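PDB 6ERC: peroxinectin A from Dictyostelium discoideum, which uses hydrogen peroxide, through a bound haem, to oxidise phenolic donors as well as iodide and thiocyanate. Local coordinates for residues Arg49-Gln58 and Ile358-Asn366; Ser86-Ile95 and Ser381-His390. All coordinates share one frame; numbering follows the deposited sequence.

How the contacts relate
Contacts 1 and 2 are both largely buried and stand about 17 Å apart between centres, each pairing an early part of the chain with one some 300 residues later. They meet where helix 48-56 packs on helix 379-390: Phe-56 lies against Leu-384, and Ser-52 against Ser-381. Contact 1 is the more polar, with arginine, amide and carboxylate groups bonded directly across it and a calcium ion at one margin. Contact 2 has no hydrogen bond between its segments; one side of its helix packs on Trp-93 and Ile-95, while Arg-382 and Arg-386 from another side, with Ser-86, hold the haem propionates. Its outer corner, around Pro-88, is exposed.

Contact 1. Residues Arg49-Gln58 and Ile358-Asn366; sequences RAISNIIFDQ and IYMISDLRN. With CA (calcium ion), chain G.
Arg-365 pushes its side chain into helix 48-56, a knob among Arg-49, Ser-52, Asn-53 and Phe-56. Its NH1 reaches Ser-52 OG at 3.0 Å and Asn-53 OD1 at 2.9 Å, both lying at the guanidinium edge; the Asn-53 amide is turned 87° from that plane, and NH1 lies 40° out of the carbonyl plane, off the lone pairs. A bend at chi3 (70°) turns the guanidinium across Asp-57, whose CA lies over one face and whose OD1 forms a salt bridge with NH2 at 2.6 Å, though its hydrogen bond is weak. Arg-49 holds Asn-366 OD1 end-on with NH1 and NH2, the latter at 2.9 Å. The two guanidinium groups come close; Asp-378, paired with Arg-49 NH1 and hydrogen-bonded to Ser-52 OG, probably offsets their like charge. Next along the chain, Phe-56 O takes the N-H of Met-360 at 3.0 Å, and Ile-55 CG2 packs on Ile-358 CB at 3.6 Å. One water is a tight internal bridge between Gln-58 N, Met-360 O, Ser-362 OG and Arg-365 NE. Looser is the partly exposed side at Ser-362 and Asp-57, where a second water links OG to OD1 and bonds weakly to Gln-58 O. Tyr-359 O binds calcium at 2.4 Å, alongside two waters, Ser-306, Asn-355 and Asp-357. The arrangement ties an N-terminal helix of the animal haem peroxidase fold to the calcium-site loop and the short helix following it.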
loop_
_atom_site.group_PDB
_atom_site.type_symbol
_atom_site.label_atom_id
_atom_site.label_comp_id
_atom_site.label_asym_id
_atom_site.label_seq_id
_atom_site.Cartn_x
_atom_site.Cartn_y
_atom_site.Cartn_z
ATOM N N ARG A 49 -11.999 -10.695 14.879
ATOM C CA ARG A 49 -13.049 -11.195 13.997
ATOM C C ARG A 49 -14.431 -10.749 14.457
ATOM O O ARG A 49 -15.341 -10.600 13.633
ATOM C CB ARG A 49 -12.975 -12.720 13.912
ATOM C CG ARG A 49 -14.086 -13.369 13.091
ATOM C CD ARG A 49 -14.183 -12.807 11.679
ATOM N NE ARG A 49 -15.220 -13.488 10.908
ATOM C CZ ARG A 49 -15.665 -13.091 9.719
ATOM N NH1 ARG A 49 -15.172 -12.003 9.141
ATOM N NH2 ARG A 49 -16.614 -13.786 9.106
ATOM N N ALA A 50 -14.613 -10.537 15.761
ATOM C CA ALA A 50 -15.882 -10.008 16.248
ATOM C C ALA A 50 -16.066 -8.561 15.808
ATOM O O ALA A 50 -17.109 -8.197 15.255
ATOM C CB ALA A 50 -15.952 -10.127 17.771
ATOM N N ILE A 51 -15.054 -7.721 16.038
ATOM C CA ILE A 51 -15.120 -6.339 15.575
ATOM C C ILE A 51 -15.352 -6.294 14.072
ATOM O O ILE A 51 -16.045 -5.402 13.567
ATOM C CB ILE A 51 -13.838 -5.577 15.965
ATOM C CG1 ILE A 51 -13.645 -5.561 17.485
ATOM C CG2 ILE A 51 -13.874 -4.156 15.420
ATOM C CD1 ILE A 51 -14.704 -4.788 18.256
ATOM N N SER A 52 -14.777 -7.246 13.333
ATOM C CA SER A 52 -14.988 -7.296 11.890
ATOM C C SER A 52 -16.458 -7.521 11.562
ATOM O O SER A 52 -17.037 -6.814 10.730
ATOM C CB SER A 52 -14.123 -8.397 11.275
ATOM O OG SER A 52 -14.328 -8.492 9.878
ATOM N N ASN A 53 -17.081 -8.505 12.212
ATOM C CA ASN A 53 -18.482 -8.802 11.935
ATOM C C ASN A 53 -19.392 -7.662 12.375
ATOM O O ASN A 53 -20.381 -7.356 11.700
ATOM C CB ASN A 53 -18.887 -10.105 12.624
ATOM C CG ASN A 53 -18.251 -11.322 11.987
ATOM O OD1 ASN A 53 -18.154 -11.418 10.763
ATOM N ND2 ASN A 53 -17.806 -12.260 12.814
ATOM N N ILE A 54 -19.078 -7.020 13.501
ATOM C CA ILE A 54 -19.972 -6.001 14.041
ATOM C C ILE A 54 -19.893 -4.726 13.211
ATOM O O ILE A 54 -20.920 -4.147 12.837
ATOM C CB ILE A 54 -19.646 -5.728 15.523
ATOM C CG1 ILE A 54 -20.011 -6.945 16.383
ATOM C CG2 ILE A 54 -20.399 -4.495 16.030
ATOM C CD1 ILE A 54 -19.397 -6.927 17.767
ATOM N N ILE A 55 -18.684 -4.267 12.917
ATOM C CA ILE A 55 -18.471 -2.958 12.307
ATOM C C ILE A 55 -18.286 -3.054 10.797
ATOM O O ILE A 55 -18.949 -2.347 10.039
ATOM C CB ILE A 55 -17.268 -2.256 12.976
ATOM C CG1 ILE A 55 -17.683 -1.735 14.353
ATOM C CG2 ILE A 55 -16.742 -1.115 12.102
ATOM C CD1 ILE A 55 -16.548 -1.186 15.178
ATOM N N PHE A 56 -17.380 -3.916 10.339
ATOM C CA PHE A 56 -16.944 -3.875 8.950
ATOM C C PHE A 56 -17.886 -4.580 7.982
ATOM O O PHE A 56 -17.713 -4.426 6.769
ATOM C CB PHE A 56 -15.540 -4.477 8.833
ATOM C CG PHE A 56 -14.466 -3.597 9.402
ATOM C CD1 PHE A 56 -13.810 -2.676 8.602
ATOM C CD2 PHE A 56 -14.120 -3.678 10.739
ATOM C CE1 PHE A 56 -12.827 -1.860 9.123
ATOM C CE2 PHE A 56 -13.135 -2.863 11.265
ATOM C CZ PHE A 56 -12.488 -1.953 10.454
ATOM N N ASP A 57 -18.875 -5.326 8.468
ATOM C CA ASP A 57 -19.747 -6.069 7.567
ATOM C C ASP A 57 -20.411 -5.131 6.569
ATOM O O ASP A 57 -20.921 -4.069 6.935
ATOM C CB ASP A 57 -20.812 -6.829 8.351
ATOM C CG ASP A 57 -21.644 -7.733 7.464
ATOM O OD1 ASP A 57 -21.048 -8.594 6.781
ATOM O OD2 ASP A 57 -22.887 -7.585 7.445
ATOM N N GLN A 58 -20.404 -5.534 5.301
ATOM C CA GLN A 58 -20.997 -4.755 4.226
ATOM C C GLN A 58 -21.931 -5.651 3.430
ATOM O O GLN A 58 -21.562 -6.773 3.068
ATOM C CB GLN A 58 -19.917 -4.163 3.319
ATOM C CG GLN A 58 -20.430 -3.126 2.340
ATOM C CD GLN A 58 -19.307 -2.356 1.678
ATOM O OE1 GLN A 58 -18.150 -2.458 2.085
ATOM N NE2 GLN A 58 -19.640 -1.579 0.654
ATOM N N ILE A 358 -16.533 2.608 7.505
ATOM C CA ILE A 358 -16.292 1.416 8.307
ATOM C C ILE A 358 -16.509 0.135 7.513
ATOM O O ILE A 358 -16.086 -0.936 7.957
ATOM C CB ILE A 358 -17.185 1.421 9.561
ATOM C CG1 ILE A 358 -18.666 1.472 9.175
ATOM C CG2 ILE A 358 -16.813 2.592 10.460
ATOM C CD1 ILE A 358 -19.607 1.195 10.325
ATOM N N TYR A 359 -17.139 0.209 6.345
ATOM C CA TYR A 359 -17.567 -0.985 5.631
ATOM C C TYR A 359 -16.504 -1.492 4.672
ATOM O O TYR A 359 -15.872 -0.716 3.951
ATOM C CB TYR A 359 -18.851 -0.695 4.870
ATOM C CG TYR A 359 -19.864 -0.061 5.763
ATOM C CD1 TYR A 359 -20.565 -0.822 6.681
ATOM C CD2 TYR A 359 -20.093 1.305 5.723
ATOM C CE1 TYR A 359 -21.484 -0.250 7.519
ATOM C CE2 TYR A 359 -21.012 1.891 6.561
ATOM C CZ TYR A 359 -21.704 1.108 7.457
ATOM O OH TYR A 359 -22.626 1.688 8.292
ATOM N N MET A 360 -16.331 -2.811 4.665
ATOM C CA MET A 360 -15.393 -3.490 3.786
ATOM C C MET A 360 -16.146 -4.561 3.015
ATOM O O MET A 360 -16.933 -5.311 3.598
ATOM C CB MET A 360 -14.253 -4.106 4.593
ATOM C CG MET A 360 -13.201 -4.815 3.763
ATOM S SD MET A 360 -11.808 -5.348 4.777
ATOM C CE MET A 360 -11.215 -3.779 5.405
ATOM N N ILE A 361 -15.916 -4.618 1.701
ATOM C CA ILE A 361 -16.592 -5.612 0.881
ATOM C C ILE A 361 -16.271 -7.014 1.393
ATOM O O ILE A 361 -15.247 -7.249 2.048
ATOM C CB ILE A 361 -16.198 -5.465 -0.598
ATOM C CG1 ILE A 361 -14.674 -5.510 -0.753
ATOM C CG2 ILE A 361 -16.762 -4.168 -1.163
ATOM C CD1 ILE A 361 -14.208 -5.590 -2.192
ATOM N N SER A 362 -17.165 -7.955 1.095
ATOM C CA SER A 362 -16.993 -9.321 1.566
ATOM C C SER A 362 -15.937 -10.086 0.781
ATOM O O SER A 362 -15.466 -11.124 1.259
ATOM C CB SER A 362 -18.326 -10.070 1.502
ATOM O OG SER A 362 -19.239 -9.535 2.444
ATOM N N ASP A 363 -15.559 -9.606 -0.407
ATOM C CA ASP A 363 -14.447 -10.220 -1.126
ATOM C C ASP A 363 -13.167 -10.155 -0.308
ATOM O O ASP A 363 -12.338 -11.069 -0.376
ATOM C CB ASP A 363 -14.248 -9.533 -2.476
ATOM C CG ASP A 363 -15.468 -9.640 -3.369
ATOM O OD1 ASP A 363 -16.495 -9.005 -3.048
ATOM O OD2 ASP A 363 -15.400 -10.359 -4.389
ATOM N N LEU A 364 -12.994 -9.089 0.471
ATOM C CA LEU A 364 -11.839 -8.934 1.344
ATOM C C LEU A 364 -12.114 -9.424 2.762
ATOM O O LEU A 364 -11.233 -10.015 3.395
ATOM C CB LEU A 364 -11.414 -7.463 1.390
ATOM C CG LEU A 364 -10.979 -6.824 0.068
ATOM C CD1 LEU A 364 -11.110 -5.315 0.144
ATOM C CD2 LEU A 364 -9.552 -7.213 -0.268
ATOM N N ARG A 365 -13.325 -9.191 3.274
ATOM C CA ARG A 365 -13.615 -9.497 4.671
ATOM C C ARG A 365 -14.001 -10.955 4.880
ATOM O O ARG A 365 -13.775 -11.498 5.965
ATOM C CB ARG A 365 -14.731 -8.584 5.183
ATOM C CG ARG A 365 -14.738 -8.411 6.693
ATOM C CD ARG A 365 -15.898 -7.548 7.162
ATOM N NE ARG A 365 -17.184 -8.223 7.014
ATOM C CZ ARG A 365 -17.660 -9.135 7.858
ATOM N NH1 ARG A 365 -16.956 -9.502 8.920
ATOM N NH2 ARG A 365 -18.845 -9.688 7.638
ATOM N N ASN A 366 -14.573 -11.603 3.869
ATOM C CA ASN A 366 -15.032 -12.985 3.979
ATOM C C ASN A 366 -14.535 -13.810 2.799
ATOM O O ASN A 366 -15.308 -14.454 2.087
ATOM C CB ASN A 366 -16.556 -13.048 4.062
ATOM C CG ASN A 366 -17.100 -12.443 5.341
ATOM O OD1 ASN A 366 -16.627 -12.744 6.440
ATOM N ND2 ASN A 366 -18.101 -11.581 5.206
HETATM CA CA CA G . -15.983 1.063 2.401
HETATM O O HOH W 1 -21.311 -10.136 3.971
HETATM O O HOH W 2 -18.392 -7.475 4.444
HETATM O O HOH W 3 -16.586 -0.904 1.207
HETATM O O HOH W 4 -18.135 1.608 1.631
#

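Contact 2. Residues Ser86-Ile95 and Ser381-His390; sequences SKPEPNSWPI and SRNLQRNRDH. With HEM (protoporphyrin IX containing Fe), chain F.
The indole of Trp-93 carries the amide of Gln-385 on one face, with NE2 3.2 Å above the plane and over its centre, while Arg-388 CB meets the ring edge at CH2, 3.7 Å away. Amide and ring planes are 47° apart, so the amide is tilted, not stacked flat. In Gln-385, chi1 (-69°, CG anti to the carbonyl carbon) sets CG against Ile-95 CD1 at 3.6 Å, and a bend at chi2 (-77°) turns the amide onto the indole; OE1 is bonded to Ser-48. The Ile-95 and Gln-385 side chains run antiparallel alongside each other, and CD1 of Ile-95 also reaches Ser-381 and Arg-382. Farther along, CE1 of His-390 meets Ser-86 OG at 3.8 Å, a packing contact; ND1 is bonded to Asn-294. Both segments also converge on the haem. Arg-386 NH2 donates to haem O2A at 2.8 Å, nearly straight and in the guanidinium plane, its NE reaches O1A, and its NH1 is bonded to Thr-119 OG1. Arg-382 NE shares O2A at 2.9 Å, probably helping to stabilise the propionate as an anion. The other propionate is held by Ser-86, OG to O2D at 2.9 Å, with a weak bond from its backbone N to O1D. Edge strand 91-96 thus packs through Ile-95, with Trp-93, on one side of helix 379-390, while Ser-86 and another side of that helix form part of the propionate end of the haem pocket in this animal haem peroxidase.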
loop_
_atom_site.group_PDB
_atom_site.type_symbol
_atom_site.label_atom_id
_atom_site.label_comp_id
_atom_site.label_asym_id
_atom_site.label_seq_id
_atom_site.Cartn_x
_atom_site.Cartn_y
_atom_site.Cartn_z
ATOM N N SER A 86 5.315 -4.855 6.516
ATOM C CA SER A 86 5.343 -5.413 7.867
ATOM C C SER A 86 5.496 -6.926 7.750
ATOM O O SER A 86 4.548 -7.698 7.899
ATOM C CB SER A 86 4.085 -5.021 8.630
ATOM O OG SER A 86 4.003 -3.614 8.773
ATOM N N LYS A 87 6.722 -7.349 7.475
ATOM C CA LYS A 87 6.988 -8.762 7.224
ATOM C C LYS A 87 6.865 -9.551 8.523
ATOM O O LYS A 87 7.560 -9.229 9.494
ATOM C CB LYS A 87 8.377 -8.938 6.621
ATOM C CG LYS A 87 8.632 -10.327 6.040
ATOM C CD LYS A 87 9.978 -10.398 5.323
ATOM C CE LYS A 87 10.285 -11.803 4.822
ATOM N NZ LYS A 87 9.316 -12.252 3.782
ATOM N N PRO A 88 6.013 -10.573 8.598
ATOM C CA PRO A 88 5.877 -11.330 9.848
ATOM C C PRO A 88 7.021 -12.300 10.098
ATOM O O PRO A 88 7.685 -12.776 9.176
ATOM C CB PRO A 88 4.559 -12.096 9.657
ATOM C CG PRO A 88 3.882 -11.465 8.497
ATOM C CD PRO A 88 4.968 -10.944 7.629
ATOM N N GLU A 89 7.239 -12.582 11.377
ATOM C CA GLU A 89 8.048 -13.709 11.820
ATOM C C GLU A 89 7.156 -14.910 12.080
ATOM O O GLU A 89 5.934 -14.789 12.149
ATOM C CB GLU A 89 8.804 -13.343 13.092
ATOM C CG GLU A 89 10.062 -12.539 12.894
ATOM C CD GLU A 89 10.704 -12.172 14.216
ATOM O OE1 GLU A 89 10.014 -11.567 15.066
ATOM O OE2 GLU A 89 11.893 -12.508 14.415
ATOM N N PRO A 90 7.735 -16.102 12.252
ATOM C CA PRO A 90 6.921 -17.247 12.688
ATOM C C PRO A 90 6.519 -17.128 14.153
ATOM O O PRO A 90 6.801 -18.017 14.963
ATOM C CB PRO A 90 7.838 -18.457 12.438
ATOM C CG PRO A 90 8.965 -17.947 11.593
ATOM C CD PRO A 90 9.113 -16.502 11.928
ATOM N N ASN A 91 5.862 -16.022 14.496
ATOM C CA ASN A 91 5.429 -15.712 15.856
ATOM C C ASN A 91 3.907 -15.684 15.825
ATOM O O ASN A 91 3.298 -14.641 15.580
ATOM C CB ASN A 91 6.012 -14.383 16.323
ATOM C CG ASN A 91 5.738 -14.108 17.783
ATOM O OD1 ASN A 91 5.560 -15.031 18.574
ATOM N ND2 ASN A 91 5.700 -12.833 18.149
ATOM N N SER A 92 3.296 -16.836 16.077
ATOM C CA SER A 92 1.881 -17.031 15.791
ATOM C C SER A 92 1.011 -16.440 16.896
ATOM O O SER A 92 1.136 -16.818 18.066
ATOM C CB SER A 92 1.589 -18.520 15.620
ATOM O OG SER A 92 0.216 -18.740 15.361
ATOM N N TRP A 93 0.129 -15.511 16.519
ATOM C CA TRP A 93 -0.980 -15.054 17.356
ATOM C C TRP A 93 -2.254 -15.246 16.540
ATOM O O TRP A 93 -2.777 -14.288 15.951
ATOM C CB TRP A 93 -0.816 -13.597 17.784
ATOM C CG TRP A 93 -2.014 -13.053 18.521
ATOM C CD1 TRP A 93 -2.894 -13.757 19.294
ATOM C CD2 TRP A 93 -2.469 -11.692 18.539
ATOM N NE1 TRP A 93 -3.861 -12.921 19.795
ATOM C CE2 TRP A 93 -3.624 -11.649 19.347
ATOM C CE3 TRP A 93 -2.011 -10.510 17.954
ATOM C CZ2 TRP A 93 -4.325 -10.468 19.583
ATOM C CZ3 TRP A 93 -2.710 -9.339 18.190
ATOM C CH2 TRP A 93 -3.852 -9.326 18.997
ATOM N N PRO A 94 -2.782 -16.468 16.482
ATOM C CA PRO A 94 -3.910 -16.743 15.585
ATOM C C PRO A 94 -5.098 -15.829 15.843
ATOM O O PRO A 94 -5.269 -15.264 16.926
ATOM C CB PRO A 94 -4.257 -18.207 15.889
ATOM C CG PRO A 94 -3.001 -18.784 16.455
ATOM C CD PRO A 94 -2.354 -17.671 17.216
ATOM N N ILE A 95 -5.924 -15.685 14.812
ATOM C CA ILE A 95 -7.155 -14.909 14.901
ATOM C C ILE A 95 -8.271 -15.844 15.335
ATOM O O ILE A 95 -8.609 -16.794 14.620
ATOM C CB ILE A 95 -7.492 -14.238 13.562
ATOM C CG1 ILE A 95 -6.291 -13.427 13.082
ATOM C CG2 ILE A 95 -8.745 -13.376 13.703
ATOM C CD1 ILE A 95 -6.553 -12.536 11.874
ATOM N N SER A 381 -10.123 -8.241 9.849
ATOM C CA SER A 381 -9.573 -8.837 11.062
ATOM C C SER A 381 -8.055 -8.727 11.093
ATOM O O SER A 381 -7.469 -8.402 12.134
ATOM C CB SER A 381 -10.000 -10.301 11.170
ATOM O OG SER A 381 -11.410 -10.419 11.206
ATOM N N ARG A 382 -7.396 -8.999 9.964
ATOM C CA ARG A 382 -5.941 -8.896 9.916
ATOM C C ARG A 382 -5.476 -7.496 10.292
ATOM O O ARG A 382 -4.457 -7.334 10.973
ATOM C CB ARG A 382 -5.429 -9.279 8.528
ATOM C CG ARG A 382 -5.539 -10.769 8.221
ATOM C CD ARG A 382 -4.736 -11.163 6.984
ATOM N NE ARG A 382 -3.295 -11.198 7.240
ATOM C CZ ARG A 382 -2.660 -12.207 7.833
ATOM N NH1 ARG A 382 -3.333 -13.275 8.244
ATOM N NH2 ARG A 382 -1.345 -12.149 8.022
ATOM N N ASN A 383 -6.216 -6.471 9.871
ATOM C CA ASN A 383 -5.845 -5.105 10.220
ATOM C C ASN A 383 -5.980 -4.868 11.718
ATOM O O ASN A 383 -5.068 -4.331 12.355
ATOM C CB ASN A 383 -6.699 -4.113 9.433
ATOM C CG ASN A 383 -6.473 -4.211 7.935
ATOM O OD1 ASN A 383 -5.366 -4.496 7.480
ATOM N ND2 ASN A 383 -7.524 -3.979 7.161
ATOM N N LEU A 384 -7.116 -5.266 12.300
ATOM C CA LEU A 384 -7.301 -5.124 13.742
ATOM C C LEU A 384 -6.199 -5.843 14.506
ATOM O O LEU A 384 -5.619 -5.292 15.449
ATOM C CB LEU A 384 -8.673 -5.658 14.149
ATOM C CG LEU A 384 -9.842 -4.668 14.138
ATOM C CD1 LEU A 384 -9.650 -3.574 15.182
ATOM C CD2 LEU A 384 -10.037 -4.061 12.762
ATOM N N GLN A 385 -5.891 -7.079 14.111
ATOM C CA GLN A 385 -4.783 -7.798 14.731
ATOM C C GLN A 385 -3.490 -7.000 14.636
ATOM O O GLN A 385 -2.774 -6.837 15.630
ATOM C CB GLN A 385 -4.612 -9.162 14.068
ATOM C CG GLN A 385 -5.729 -10.124 14.359
ATOM C CD GLN A 385 -5.633 -10.731 15.744
ATOM O OE1 GLN A 385 -6.501 -10.518 16.588
ATOM N NE2 GLN A 385 -4.574 -11.496 15.982
ATOM N N ARG A 386 -3.175 -6.499 13.436
ATOM C CA ARG A 386 -1.910 -5.803 13.226
ATOM C C ARG A 386 -1.813 -4.562 14.104
ATOM O O ARG A 386 -0.755 -4.281 14.678
ATOM C CB ARG A 386 -1.759 -5.434 11.747
ATOM C CG ARG A 386 -0.348 -5.029 11.328
ATOM C CD ARG A 386 0.609 -6.211 11.317
ATOM N NE ARG A 386 0.139 -7.303 10.469
ATOM C CZ ARG A 386 0.741 -8.485 10.370
ATOM N NH1 ARG A 386 1.842 -8.737 11.066
ATOM N NH2 ARG A 386 0.241 -9.421 9.577
ATOM N N ASN A 387 -2.906 -3.805 14.221
ATOM C CA ASN A 387 -2.911 -2.653 15.116
ATOM C C ASN A 387 -2.688 -3.085 16.560
ATOM O O ASN A 387 -1.916 -2.457 17.294
ATOM C CB ASN A 387 -4.227 -1.887 14.984
ATOM C CG ASN A 387 -4.349 -1.157 13.660
ATOM O OD1 ASN A 387 -3.936 -0.006 13.533
ATOM N ND2 ASN A 387 -4.929 -1.824 12.670
ATOM N N ARG A 388 -3.359 -4.159 16.984
ATOM C CA ARG A 388 -3.173 -4.668 18.337
ATOM C C ARG A 388 -1.823 -5.355 18.490
ATOM O O ARG A 388 -1.252 -5.365 19.588
ATOM C CB ARG A 388 -4.312 -5.625 18.686
ATOM C CG ARG A 388 -5.671 -4.947 18.716
ATOM C CD ARG A 388 -6.807 -5.946 18.772
ATOM N NE ARG A 388 -8.105 -5.281 18.820
ATOM C CZ ARG A 388 -9.263 -5.906 19.007
ATOM N NH1 ARG A 388 -9.291 -7.223 19.167
ATOM N NH2 ARG A 388 -10.394 -5.213 19.038
ATOM N N ASP A 389 -1.303 -5.930 17.404
ATOM C CA ASP A 389 0.052 -6.475 17.414
ATOM C C ASP A 389 1.079 -5.369 17.628
ATOM O O ASP A 389 2.009 -5.514 18.429
ATOM C CB ASP A 389 0.310 -7.218 16.101
ATOM C CG ASP A 389 1.725 -7.763 15.995
ATOM O OD1 ASP A 389 2.514 -7.605 16.949
ATOM O OD2 ASP A 389 2.047 -8.357 14.945
ATOM N N HIS A 390 0.921 -4.250 16.921
ATOM C CA HIS A 390 1.868 -3.145 17.013
ATOM C C HIS A 390 1.637 -2.262 18.229
ATOM O O HIS A 390 2.476 -1.399 18.510
ATOM C CB HIS A 390 1.798 -2.276 15.753
ATOM C CG HIS A 390 2.243 -2.973 14.505
ATOM N ND1 HIS A 390 2.588 -2.293 13.356
ATOM C CD2 HIS A 390 2.392 -4.289 14.222
ATOM C CE1 HIS A 390 2.935 -3.160 12.422
ATOM N NE2 HIS A 390 2.824 -4.378 12.921
HETATM C CHA HEM F . -1.492 -4.289 3.856
HETATM C CHB HEM F . -4.252 -6.710 0.710
HETATM C CHC HEM F . -5.566 -2.500 -1.345
HETATM C CHD HEM F . -2.989 -0.081 1.967
HETATM C C1A HEM F . -2.174 -5.297 3.222
HETATM C C2A HEM F . -2.198 -6.682 3.624
HETATM C C3A HEM F . -2.960 -7.359 2.761
HETATM C C4A HEM F . -3.442 -6.416 1.777
HETATM C CMA HEM F . -3.278 -8.870 2.783
HETATM C CAA HEM F . -1.466 -7.239 4.856
HETATM C CBA HEM F . -2.539 -7.657 5.852
HETATM C CGA HEM F . -1.967 -7.671 7.246
HETATM O O1A HEM F . -1.561 -6.591 7.747
HETATM O O2A HEM F . -1.928 -8.764 7.865
HETATM C C1B HEM F . -4.823 -5.778 -0.123
HETATM C C2B HEM F . -5.674 -6.087 -1.246
HETATM C C3B HEM F . -6.037 -4.929 -1.822
HETATM C C4B HEM F . -5.426 -3.848 -1.074
HETATM C CMB HEM F . -6.036 -7.533 -1.639
HETATM C CAB HEM F . -6.945 -4.681 -3.050
HETATM C CBB HEM F . -7.583 -5.660 -3.699
HETATM C C1C HEM F . -4.995 -1.471 -0.628
HETATM C C2C HEM F . -5.146 -0.050 -0.890
HETATM C C3C HEM F . -4.424 0.621 0.034
HETATM C C4C HEM F . -3.807 -0.365 0.894
HETATM C CMC HEM F . -6.017 0.476 -2.050
HETATM C CAC HEM F . -4.185 2.133 0.288
HETATM C CBC HEM F . -4.681 3.137 -0.438
HETATM C C1D HEM F . -2.328 -1.008 2.735
HETATM C C2D HEM F . -1.349 -0.717 3.757
HETATM C C3D HEM F . -0.951 -1.881 4.279
HETATM C C4D HEM F . -1.643 -2.947 3.598
HETATM C CMD HEM F . -0.897 0.699 4.166
HETATM C CAD HEM F . 0.095 -2.110 5.384
HETATM C CBD HEM F . 1.449 -1.996 4.691
HETATM C CGD HEM F . 2.461 -2.927 5.313
HETATM O O1D HEM F . 2.496 -4.120 4.914
HETATM O O2D HEM F . 3.241 -2.493 6.197
HETATM N NA HEM F . -2.944 -5.169 2.087
HETATM N NB HEM F . -4.691 -4.406 -0.045
HETATM N NC HEM F . -4.170 -1.622 0.466
HETATM N ND HEM F . -2.481 -2.378 2.664
HETATM FE FE HEM F . -3.528 -3.379 1.292
#